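Local coordinates for twitching motility pilus retraction protein (Geobacter sulfurreducens PCA, PDB 5ZFQ) that probably uses ATP hydrolysis, as a six-subunit motor, to retract the type IV pili that drive twitching motility, at residues 142-148 with 172-177; 147-152 with 244-249; 163-167 with 189-193; 179-185 with 221-227. All coordinates share one frame; numbering follows the deposited sequence.

Contact 1. Residues 142-148 with 172-177; sequences KELAEKP and KINTER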
# COMPACT_ATOMS: atom_id res chain seq x y z
N LYS A 142 29.87 32.38 -12.32
CA LYS A 142 31.13 32.44 -11.60
C LYS A 142 30.95 33.12 -10.24
O LYS A 142 31.49 32.65 -9.22
CB LYS A 142 32.18 33.16 -12.44
CG LYS A 142 33.55 33.07 -11.83
CD LYS A 142 34.68 33.38 -12.81
CE LYS A 142 34.26 34.35 -13.90
NZ LYS A 142 34.66 33.85 -15.25
N GLU A 143 30.18 34.20 -10.22
CA GLU A 143 29.88 34.90 -8.99
C GLU A 143 29.12 33.99 -8.03
O GLU A 143 29.35 34.03 -6.81
CB GLU A 143 29.05 36.16 -9.26
CG GLU A 143 29.82 37.30 -9.91
CD GLU A 143 28.95 38.52 -10.19
OE1 GLU A 143 27.76 38.53 -9.79
OE2 GLU A 143 29.48 39.48 -10.82
N LEU A 144 28.22 33.18 -8.57
CA LEU A 144 27.42 32.27 -7.76
C LEU A 144 28.30 31.18 -7.14
O LEU A 144 27.99 30.68 -6.06
CB LEU A 144 26.31 31.63 -8.58
CG LEU A 144 25.10 32.51 -8.88
CD1 LEU A 144 24.16 31.74 -9.76
CD2 LEU A 144 24.41 32.90 -7.61
N ALA A 145 29.40 30.86 -7.81
CA ALA A 145 30.34 29.83 -7.37
C ALA A 145 31.25 30.35 -6.28
O ALA A 145 32.08 29.62 -5.72
CB ALA A 145 31.16 29.32 -8.55
N GLU A 146 31.10 31.64 -5.97
CA GLU A 146 31.88 32.24 -4.91
C GLU A 146 31.03 32.40 -3.67
O GLU A 146 31.48 32.96 -2.68
CB GLU A 146 32.45 33.58 -5.36
CG GLU A 146 33.64 33.45 -6.28
CD GLU A 146 33.99 34.75 -6.99
OE1 GLU A 146 33.36 35.78 -6.67
OE2 GLU A 146 34.89 34.74 -7.87
N LYS A 147 29.80 31.90 -3.72
CA LYS A 147 28.90 31.98 -2.57
C LYS A 147 29.39 31.08 -1.45
O LYS A 147 29.74 29.92 -1.69
CB LYS A 147 27.48 31.58 -2.95
CG LYS A 147 26.77 32.53 -3.86
CD LYS A 147 26.41 33.81 -3.13
CE LYS A 147 25.52 34.70 -4.01
NZ LYS A 147 25.47 36.09 -3.46
N PRO A 148 29.41 31.61 -0.22
CA PRO A 148 29.83 30.80 0.93
C PRO A 148 28.74 29.85 1.43
O PRO A 148 29.07 28.72 1.78
CB PRO A 148 30.18 31.85 1.98
CG PRO A 148 29.42 33.05 1.60
CD PRO A 148 29.23 33.03 0.12
N LYS A 172 36.01 25.19 -9.49
CA LYS A 172 36.37 26.52 -9.03
C LYS A 172 36.44 26.56 -7.50
O LYS A 172 37.35 27.18 -6.93
CB LYS A 172 35.38 27.56 -9.54
CG LYS A 172 35.69 28.97 -9.05
CD LYS A 172 34.60 29.96 -9.42
CE LYS A 172 34.96 31.39 -8.99
NZ LYS A 172 36.18 31.95 -9.68
N ILE A 173 35.49 25.88 -6.85
CA ILE A 173 35.44 25.83 -5.41
C ILE A 173 36.64 25.10 -4.86
O ILE A 173 37.31 25.57 -3.93
CB ILE A 173 34.16 25.13 -4.94
CG1 ILE A 173 32.94 26.00 -5.25
CG2 ILE A 173 34.22 24.79 -3.45
CD1 ILE A 173 31.63 25.31 -5.00
N ASN A 174 36.90 23.93 -5.44
CA ASN A 174 38.04 23.09 -5.11
C ASN A 174 39.38 23.80 -5.27
O ASN A 174 40.37 23.48 -4.58
CB ASN A 174 37.98 21.85 -6.00
CG ASN A 174 39.06 20.82 -5.69
OD1 ASN A 174 39.63 20.79 -4.60
ND2 ASN A 174 39.34 19.97 -6.66
N THR A 175 39.42 24.75 -6.21
CA THR A 175 40.62 25.54 -6.49
C THR A 175 40.80 26.66 -5.46
O THR A 175 41.93 26.96 -5.04
CB THR A 175 40.58 26.16 -7.92
OG1 THR A 175 40.52 25.13 -8.92
CG2 THR A 175 41.81 27.02 -8.18
N GLU A 176 39.70 27.27 -5.05
CA GLU A 176 39.76 28.49 -4.25
C GLU A 176 39.58 28.29 -2.75
O GLU A 176 40.16 29.03 -1.97
CB GLU A 176 38.73 29.50 -4.76
CG GLU A 176 38.98 30.01 -6.16
CD GLU A 176 37.89 30.97 -6.65
OE1 GLU A 176 36.98 31.33 -5.86
OE2 GLU A 176 37.96 31.36 -7.83
N ARG A 177 38.78 27.30 -2.33
CA ARG A 177 38.47 27.16 -0.90
C ARG A 177 39.28 26.08 -0.18
O ARG A 177 39.96 25.29 -0.80
CB ARG A 177 36.98 26.87 -0.72
CG ARG A 177 36.09 27.94 -1.30
CD ARG A 177 34.61 27.69 -1.10
NE ARG A 177 33.85 28.42 -2.11
CZ ARG A 177 32.54 28.66 -2.05
NH1 ARG A 177 31.82 28.24 -1.03
NH2 ARG A 177 31.96 29.34 -3.02
O HOH W 1 31.99 26.86 1.95

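Contact 2. Residues 147-152 with 244-249; sequences KPRGLI and AETGHL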
# COMPACT_ATOMS: atom_id res chain seq x y z
N LYS A 147 29.80 31.90 -3.72
CA LYS A 147 28.90 31.98 -2.57
C LYS A 147 29.39 31.08 -1.45
O LYS A 147 29.74 29.92 -1.69
CB LYS A 147 27.48 31.58 -2.95
CG LYS A 147 26.77 32.53 -3.86
CD LYS A 147 26.41 33.81 -3.13
CE LYS A 147 25.52 34.70 -4.01
NZ LYS A 147 25.47 36.09 -3.46
N PRO A 148 29.41 31.61 -0.22
CA PRO A 148 29.83 30.80 0.93
C PRO A 148 28.74 29.85 1.43
O PRO A 148 29.07 28.72 1.78
CB PRO A 148 30.18 31.85 1.98
CG PRO A 148 29.42 33.05 1.60
CD PRO A 148 29.23 33.03 0.12
N ARG A 149 27.48 30.28 1.46
CA ARG A 149 26.39 29.48 2.03
C ARG A 149 25.20 29.36 1.11
O ARG A 149 25.14 29.99 0.07
CB ARG A 149 25.89 30.10 3.33
CG ARG A 149 26.85 30.02 4.44
CD ARG A 149 26.47 31.03 5.51
NE ARG A 149 26.95 32.36 5.18
CZ ARG A 149 28.23 32.70 5.18
NH1 ARG A 149 29.17 31.79 5.45
NH2 ARG A 149 28.58 33.95 4.89
N GLY A 150 24.22 28.59 1.54
CA GLY A 150 22.93 28.61 0.89
C GLY A 150 22.70 27.50 -0.11
O GLY A 150 23.50 26.58 -0.26
N LEU A 151 21.58 27.61 -0.81
CA LEU A 151 21.18 26.61 -1.78
C LEU A 151 21.29 27.16 -3.19
O LEU A 151 20.78 28.25 -3.47
CB LEU A 151 19.75 26.17 -1.50
CG LEU A 151 19.14 25.17 -2.47
CD1 LEU A 151 19.83 23.77 -2.39
CD2 LEU A 151 17.65 25.09 -2.17
N ILE A 152 21.96 26.41 -4.06
CA ILE A 152 22.10 26.79 -5.47
C ILE A 152 21.52 25.69 -6.36
O ILE A 152 21.88 24.52 -6.20
CB ILE A 152 23.57 27.03 -5.84
CG1 ILE A 152 24.18 28.10 -4.94
CG2 ILE A 152 23.70 27.40 -7.30
CD1 ILE A 152 25.51 28.62 -5.40
N ALA A 244 21.63 23.79 3.61
CA ALA A 244 21.65 25.20 3.22
C ALA A 244 21.34 26.13 4.38
O ALA A 244 21.91 27.21 4.47
CB ALA A 244 20.66 25.44 2.06
N GLU A 245 20.42 25.72 5.26
CA GLU A 245 20.07 26.49 6.47
C GLU A 245 21.19 26.57 7.51
O GLU A 245 21.20 27.50 8.32
CB GLU A 245 18.84 25.90 7.16
CG GLU A 245 17.52 26.56 6.85
CD GLU A 245 16.39 25.97 7.70
OE1 GLU A 245 16.00 24.81 7.41
OE2 GLU A 245 15.92 26.64 8.65
N THR A 246 22.09 25.60 7.49
CA THR A 246 23.06 25.45 8.55
C THR A 246 24.50 25.72 8.10
O THR A 246 25.45 25.11 8.60
CB THR A 246 22.97 24.05 9.17
OG1 THR A 246 23.09 23.05 8.15
CG2 THR A 246 21.65 23.89 9.91
N GLY A 247 24.65 26.66 7.17
CA GLY A 247 25.96 27.16 6.83
C GLY A 247 26.73 26.35 5.81
O GLY A 247 27.91 26.62 5.56
N HIS A 248 26.08 25.37 5.20
CA HIS A 248 26.71 24.66 4.10
C HIS A 248 26.37 25.33 2.80
O HIS A 248 25.45 26.16 2.73
CB HIS A 248 26.27 23.21 4.09
CG HIS A 248 26.49 22.51 5.39
ND1 HIS A 248 25.61 22.61 6.45
CD2 HIS A 248 27.52 21.75 5.83
CE1 HIS A 248 26.07 21.92 7.47
NE2 HIS A 248 27.23 21.39 7.13
N LEU A 249 27.13 25.00 1.77
CA LEU A 249 26.72 25.33 0.43
C LEU A 249 26.17 24.06 -0.22
O LEU A 249 26.89 23.04 -0.35
CB LEU A 249 27.88 25.92 -0.38
CG LEU A 249 27.53 26.31 -1.83
CD1 LEU A 249 26.57 27.50 -1.90
CD2 LEU A 249 28.78 26.58 -2.66

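Contact 3. Residues 163-167 with 189-193; sequences STTLA and EYLHP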
# COMPACT_ATOMS: atom_id res chain seq x y z
N SER A 163 25.58 18.71 -15.59
CA SER A 163 26.83 18.12 -15.13
C SER A 163 28.08 18.97 -15.43
O SER A 163 28.94 19.11 -14.56
CB SER A 163 26.98 16.73 -15.75
OG SER A 163 26.98 16.81 -17.17
N THR A 164 28.19 19.55 -16.63
CA THR A 164 29.37 20.37 -16.95
C THR A 164 29.32 21.72 -16.23
O THR A 164 30.36 22.31 -15.95
CB THR A 164 29.56 20.65 -18.48
OG1 THR A 164 28.39 21.27 -19.04
CG2 THR A 164 29.83 19.38 -19.23
N THR A 165 28.11 22.21 -15.96
CA THR A 165 27.96 23.46 -15.22
C THR A 165 28.34 23.24 -13.77
O THR A 165 29.13 24.00 -13.19
CB THR A 165 26.54 24.01 -15.34
OG1 THR A 165 26.34 24.56 -16.65
CG2 THR A 165 26.30 25.10 -14.32
N LEU A 166 27.81 22.17 -13.18
CA LEU A 166 28.17 21.77 -11.83
C LEU A 166 29.64 21.41 -11.67
O LEU A 166 30.29 21.80 -10.70
CB LEU A 166 27.29 20.59 -11.41
CG LEU A 166 25.90 21.13 -11.15
CD1 LEU A 166 24.86 20.02 -11.17
CD2 LEU A 166 25.92 21.87 -9.82
N ALA A 167 30.18 20.67 -12.64
CA ALA A 167 31.59 20.35 -12.66
C ALA A 167 32.45 21.61 -12.58
O ALA A 167 33.41 21.67 -11.80
CB ALA A 167 31.93 19.57 -13.91
N GLU A 189 29.81 12.07 -13.38
CA GLU A 189 30.11 12.45 -14.75
C GLU A 189 31.55 12.98 -14.85
O GLU A 189 32.31 12.58 -15.73
CB GLU A 189 29.10 13.50 -15.25
CG GLU A 189 27.63 13.01 -15.43
CD GLU A 189 27.40 12.10 -16.64
OE1 GLU A 189 28.24 12.11 -17.58
OE2 GLU A 189 26.37 11.38 -16.68
N TYR A 190 31.95 13.87 -13.94
CA TYR A 190 33.29 14.43 -13.99
C TYR A 190 34.02 14.21 -12.68
O TYR A 190 33.46 14.42 -11.61
CB TYR A 190 33.22 15.93 -14.34
CG TYR A 190 32.64 16.16 -15.73
CD1 TYR A 190 33.46 16.09 -16.87
CD2 TYR A 190 31.27 16.41 -15.92
CE1 TYR A 190 32.94 16.26 -18.14
CE2 TYR A 190 30.75 16.58 -17.22
CZ TYR A 190 31.60 16.50 -18.31
OH TYR A 190 31.13 16.66 -19.59
N LEU A 191 35.27 13.75 -12.76
CA LEU A 191 36.03 13.47 -11.53
C LEU A 191 36.85 14.68 -11.06
O LEU A 191 37.25 15.53 -11.85
CB LEU A 191 36.95 12.27 -11.73
CG LEU A 191 36.22 10.94 -11.95
CD1 LEU A 191 37.11 9.88 -12.58
CD2 LEU A 191 35.63 10.44 -10.65
N HIS A 192 37.07 14.77 -9.75
CA HIS A 192 37.82 15.88 -9.20
C HIS A 192 38.98 15.40 -8.34
O HIS A 192 38.79 14.70 -7.35
CB HIS A 192 36.91 16.81 -8.38
CG HIS A 192 35.82 17.46 -9.19
ND1 HIS A 192 36.01 18.62 -9.91
CD2 HIS A 192 34.51 17.13 -9.35
CE1 HIS A 192 34.88 18.96 -10.51
NE2 HIS A 192 33.96 18.07 -10.18
N PRO A 193 40.21 15.79 -8.71
CA PRO A 193 41.39 15.56 -7.88
C PRO A 193 41.34 16.49 -6.68
O PRO A 193 40.62 17.49 -6.75
CB PRO A 193 42.54 15.93 -8.82
CG PRO A 193 41.96 17.06 -9.64
CD PRO A 193 40.49 16.71 -9.84

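Contact 4. Residues 179-185 with 221-227; sequences DHIVTIE and QDPDVVL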
# COMPACT_ATOMS: atom_id res chain seq x y z
N ASP A 179 37.74 23.57 1.81
CA ASP A 179 36.53 22.92 2.30
C ASP A 179 36.59 21.42 2.07
O ASP A 179 37.48 20.91 1.39
CB ASP A 179 35.28 23.48 1.61
CG ASP A 179 34.98 24.93 1.99
OD1 ASP A 179 35.51 25.42 3.03
OD2 ASP A 179 34.20 25.57 1.23
N HIS A 180 35.63 20.74 2.68
CA HIS A 180 35.38 19.33 2.42
C HIS A 180 34.20 19.29 1.47
O HIS A 180 33.12 19.76 1.82
CB HIS A 180 35.09 18.56 3.71
CG HIS A 180 34.71 17.13 3.49
ND1 HIS A 180 33.94 16.42 4.39
CD2 HIS A 180 34.99 16.28 2.48
CE1 HIS A 180 33.77 15.19 3.93
NE2 HIS A 180 34.40 15.08 2.78
N ILE A 181 34.43 18.79 0.26
CA ILE A 181 33.41 18.70 -0.79
C ILE A 181 32.91 17.26 -0.95
O ILE A 181 33.68 16.37 -1.35
CB ILE A 181 33.92 19.19 -2.19
CG1 ILE A 181 34.41 20.65 -2.12
CG2 ILE A 181 32.84 19.02 -3.25
CD1 ILE A 181 34.94 21.18 -3.43
N VAL A 182 31.64 17.03 -0.62
CA VAL A 182 31.01 15.71 -0.84
C VAL A 182 29.96 15.80 -1.94
O VAL A 182 29.04 16.61 -1.86
CB VAL A 182 30.33 15.18 0.44
CG1 VAL A 182 29.64 13.84 0.16
CG2 VAL A 182 31.33 15.09 1.59
N THR A 183 30.09 14.97 -2.96
CA THR A 183 29.08 14.89 -4.02
C THR A 183 28.35 13.55 -3.94
O THR A 183 28.92 12.55 -3.52
CB THR A 183 29.71 15.03 -5.43
OG1 THR A 183 30.46 13.85 -5.72
CG2 THR A 183 30.65 16.24 -5.50
N ILE A 184 27.11 13.54 -4.37
CA ILE A 184 26.34 12.30 -4.45
C ILE A 184 25.73 12.29 -5.86
O ILE A 184 24.87 13.11 -6.18
CB ILE A 184 25.28 12.22 -3.31
CG1 ILE A 184 25.96 12.22 -1.94
CG2 ILE A 184 24.40 11.00 -3.44
CD1 ILE A 184 25.04 12.71 -0.79
N GLU A 185 26.23 11.40 -6.70
CA GLU A 185 26.00 11.50 -8.14
C GLU A 185 25.41 10.23 -8.75
O GLU A 185 25.63 9.12 -8.24
CB GLU A 185 27.32 11.85 -8.86
CG GLU A 185 27.92 13.20 -8.44
CD GLU A 185 29.19 13.59 -9.21
OE1 GLU A 185 29.13 13.72 -10.47
OE2 GLU A 185 30.24 13.78 -8.55
N GLN A 221 29.40 13.62 8.10
CA GLN A 221 30.62 13.48 7.32
C GLN A 221 31.39 14.80 7.20
O GLN A 221 32.27 14.94 6.36
CB GLN A 221 30.28 12.89 5.94
CG GLN A 221 29.73 11.46 6.04
CD GLN A 221 29.07 10.93 4.78
OE1 GLN A 221 28.56 11.70 3.94
NE2 GLN A 221 29.04 9.61 4.65
N ASP A 222 31.05 15.76 8.06
CA ASP A 222 31.72 17.06 8.11
C ASP A 222 31.95 17.66 6.70
O ASP A 222 33.08 17.91 6.29
CB ASP A 222 33.06 16.94 8.87
CG ASP A 222 33.66 18.30 9.23
OD1 ASP A 222 32.92 19.22 9.63
OD2 ASP A 222 34.89 18.47 9.10
N PRO A 223 30.86 17.85 5.95
CA PRO A 223 31.10 18.47 4.65
C PRO A 223 30.96 19.99 4.78
O PRO A 223 30.40 20.46 5.77
CB PRO A 223 29.99 17.89 3.79
CG PRO A 223 28.82 17.79 4.78
CD PRO A 223 29.44 17.49 6.14
N ASP A 224 31.45 20.74 3.80
CA ASP A 224 31.18 22.16 3.76
C ASP A 224 30.34 22.45 2.56
O ASP A 224 29.48 23.31 2.58
CB ASP A 224 32.46 22.97 3.71
CG ASP A 224 33.32 22.74 4.91
OD1 ASP A 224 32.95 23.17 6.03
OD2 ASP A 224 34.38 22.11 4.73
N VAL A 225 30.64 21.71 1.50
CA VAL A 225 29.99 21.84 0.20
C VAL A 225 29.45 20.47 -0.18
O VAL A 225 30.19 19.47 -0.09
CB VAL A 225 30.99 22.35 -0.85
CG1 VAL A 225 30.37 22.37 -2.25
CG2 VAL A 225 31.48 23.72 -0.45
N VAL A 226 28.18 20.41 -0.57
CA VAL A 226 27.52 19.14 -0.92
C VAL A 226 26.76 19.22 -2.22
O VAL A 226 25.83 20.01 -2.34
CB VAL A 226 26.50 18.67 0.15
CG1 VAL A 226 25.92 17.30 -0.24
CG2 VAL A 226 27.09 18.67 1.53
N LEU A 227 27.14 18.40 -3.20
CA LEU A 227 26.35 18.27 -4.41
C LEU A 227 25.38 17.12 -4.22
O LEU A 227 25.77 15.96 -4.11
CB LEU A 227 27.24 18.05 -5.63
CG LEU A 227 26.52 17.60 -6.92
CD1 LEU A 227 25.44 18.59 -7.33
CD2 LEU A 227 27.52 17.38 -8.05

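Contact 1. Residues 142-148 with 172-177
Hydrogen bonds to backbone carbonyls come from one side chain, Arg-177, just past the end of helix 162-176. Its guanidinium meets Lys-147 O end-on with both terminal nitrogens, NH1 at 2.8 Å and NH2 at 2.7 Å, so that a single oxygen is gripped twice, from the same face of its carbonyl plane. NH2 also makes a weak bond to Ala-145 O at 2.7 Å, so the group spans the turn that leaves helix 139-144. A water accepts from NH1 and reaches weakly to Pro-148 O.

The charged side chains form a network beside the last turn of helix 162-176. Lys-172 NZ is paired closely with Glu-176 OE2 one turn on, at 2.6 Å, and more loosely with Glu-146 OE2 across the contact at 3.6 Å. The lysine thus lies between two carboxylates and would offset their mutual repulsion. Lys-142 sends its amine away to Glu-133.

Packing is mostly aliphatic. Lys-172 runs out extended as far as CE before bending, which lays CD against Ala-145 CB at 3.6 Å and puts its end beside Lys-142 CG, the two lysine chains crossing at about a right angle. Ile-173 CG1 rests on Ala-145 O.

The result is a joint between helix and loop, in which an arginine at the helix C-terminus holds the turn between helix 139-144 and strand 150-155 within the probable RecA-like ATPase core.

Contact 2. Residues 147-152 with 244-249
Leu-249 fills the bend between residues 147 and 152 with its branched end. CD1 sits against Arg-149 O at 3.5 Å and Ile-152 CD1 at 3.8 Å, whereas CD2 turns to Lys-147 O at 3.6 Å. With CG anti to the backbone N (chi1 180°), both methyls are carried across to segment 147-152. Next to them Gly-150 N donates to His-248 O at 3.0 Å, in the carbonyl plane, and Leu-249 CA brings its hydrogen to Gly-150 O; these contacts start the parallel pairing of Gly-150 with Leu-249. The last turn of helix 234-245 lies close over the glycine: Ala-244 CB touches Gly-150 C and then Leu-151 CB, the latter at 3.7 Å. Arg-149 passes its CG alongside Gly-247 O.

In the next shell, His-248 ND1 bonds chiefly to Leu-243 O and also to Thr-246 OG1 at 3.1 Å, the latter in the plane of the ring, which ties the connection to the helix end. Val-285 of helix 275-285 packs on Leu-151 and Ala-244, and Pro-296 of the second subunit packs on Arg-149.

Helix 234-245 followed by strand 249-254 completes a beta-alpha-beta crossover from strand 225-230. Strand 249-254 is inserted between strand 225-230 and strand 150-155, which leads into the probable P-loop, as in ASCE-type (additional-strand) P-loop ATPases.

Contact 3. Residues 163-167 with 189-193
Tyr-190 reaches along helix 162-176 with its ring set obliquely to the two side chains it meets most closely. Ala-167 CB lies by the root of the ring, 3.8 Å from CD2, and Thr-164 CG2 approaches the far end, 3.5 Å from CZ. Ser-163 comes from a different direction: its OG stands in the ring plane, at the edge, 3.8 Å from CE2. Thr-164 points its methyl at the tyrosine because OG1 takes the rotamer between backbone N and carbonyl carbon (chi1 56°), from which it makes a weak bond back to Gly-161 O. Pro-126 also packs on Tyr-190.

His-192 is turned edge-on to the helix, with CE1 3.3 Å from Ala-167 O and that oxygen near the ring plane. Its backbone is held from elsewhere, the N by Gln-201 OE1 and the O by Arg-115 of the second subunit. Glu-189 contributes only its aliphatic part, CG lying 3.8 Å from Ser-163 CB; its carboxylate has a long, weak ion pair with Arg-123.

No hydrogen bond joins the two segments. Methyls and ring carbons do the work, with one ring C-H edge facing a carbonyl oxygen, so the helix that opens at the probable Walker A motif meets this loop by shape and weak polarity, with the stronger polar ties directed outside the contact.

Contact 4. Residues 179-185 with 221-227
His-180 is bonded through both its backbone and its ring. Its N donates to the anti lone pair of Asp-224 OD2 at 2.8 Å and 166°, while His-180 O accepts from two successive amides, Asp-224 N at 2.8 Å and Val-225 N at 3.2 Å. The ring, swung out with CG anti to the backbone N (chi1 175°), donates from ND1 to Asp-222 O at 2.6 Å; the oxygen lies in the ring plane, but the donor stands above the carbonyl plane. On the ring's other nitrogen, NE2 bonds to Asn-200. Arg-55 of the second subunit makes salt bridges to Asp-222 and Asp-224, and so would temper the closeness of Asp-224 to the carboxylate of Asp-179.

Farther along, parallel pairing takes over: Val-182 N to Val-225 O, Leu-227 N to Val-182 O, and Ile-184 N to Leu-227 O at 2.8 Å. Thr-183 OG1 donates to Glu-185 OE2 within its own strand.

On one face Ile-181 and Val-225 lie side by side, CG1 to CB 4.0 Å, followed by Thr-183 CG2 against Leu-227 CB at 3.9 Å; helix 162-176 packs on Ile-181 and Leu-227. On the other face Val-182 CG2 meets Pro-223 CB at 3.8 Å.

Strand 180-185 follows the helix of the probable P-loop and pairs in parallel with strand 225-230, probably the Walker B strand, as in the RecA-like core of P-loop ATPases.

How the contacts relate
Contacts 2 and 4 lie in one sheet, centres about 12 Å apart: Leu-249 N lies 3.0 Å from Asp-224 O and Leu-249 O 2.9 Å from Val-226 N, both probable hydrogen bonds. Helix 162-176 packs against this sheet, its far end in contact 1 and its start in contact 3, centres about 14 Å apart. Ile-173 packs on both Leu-249 and Ile-181, tying contact 1 to contacts 2 and 4, while Leu-166, in the helical segment of contact 3, packs on Leu-227 of contact 4. Contact 3 holds Ser-163 of the probable P-loop, and Glu-185 of contact 4 lies near that motif without touching it. Contacts 2, 3 and 4 also touch the second subunit.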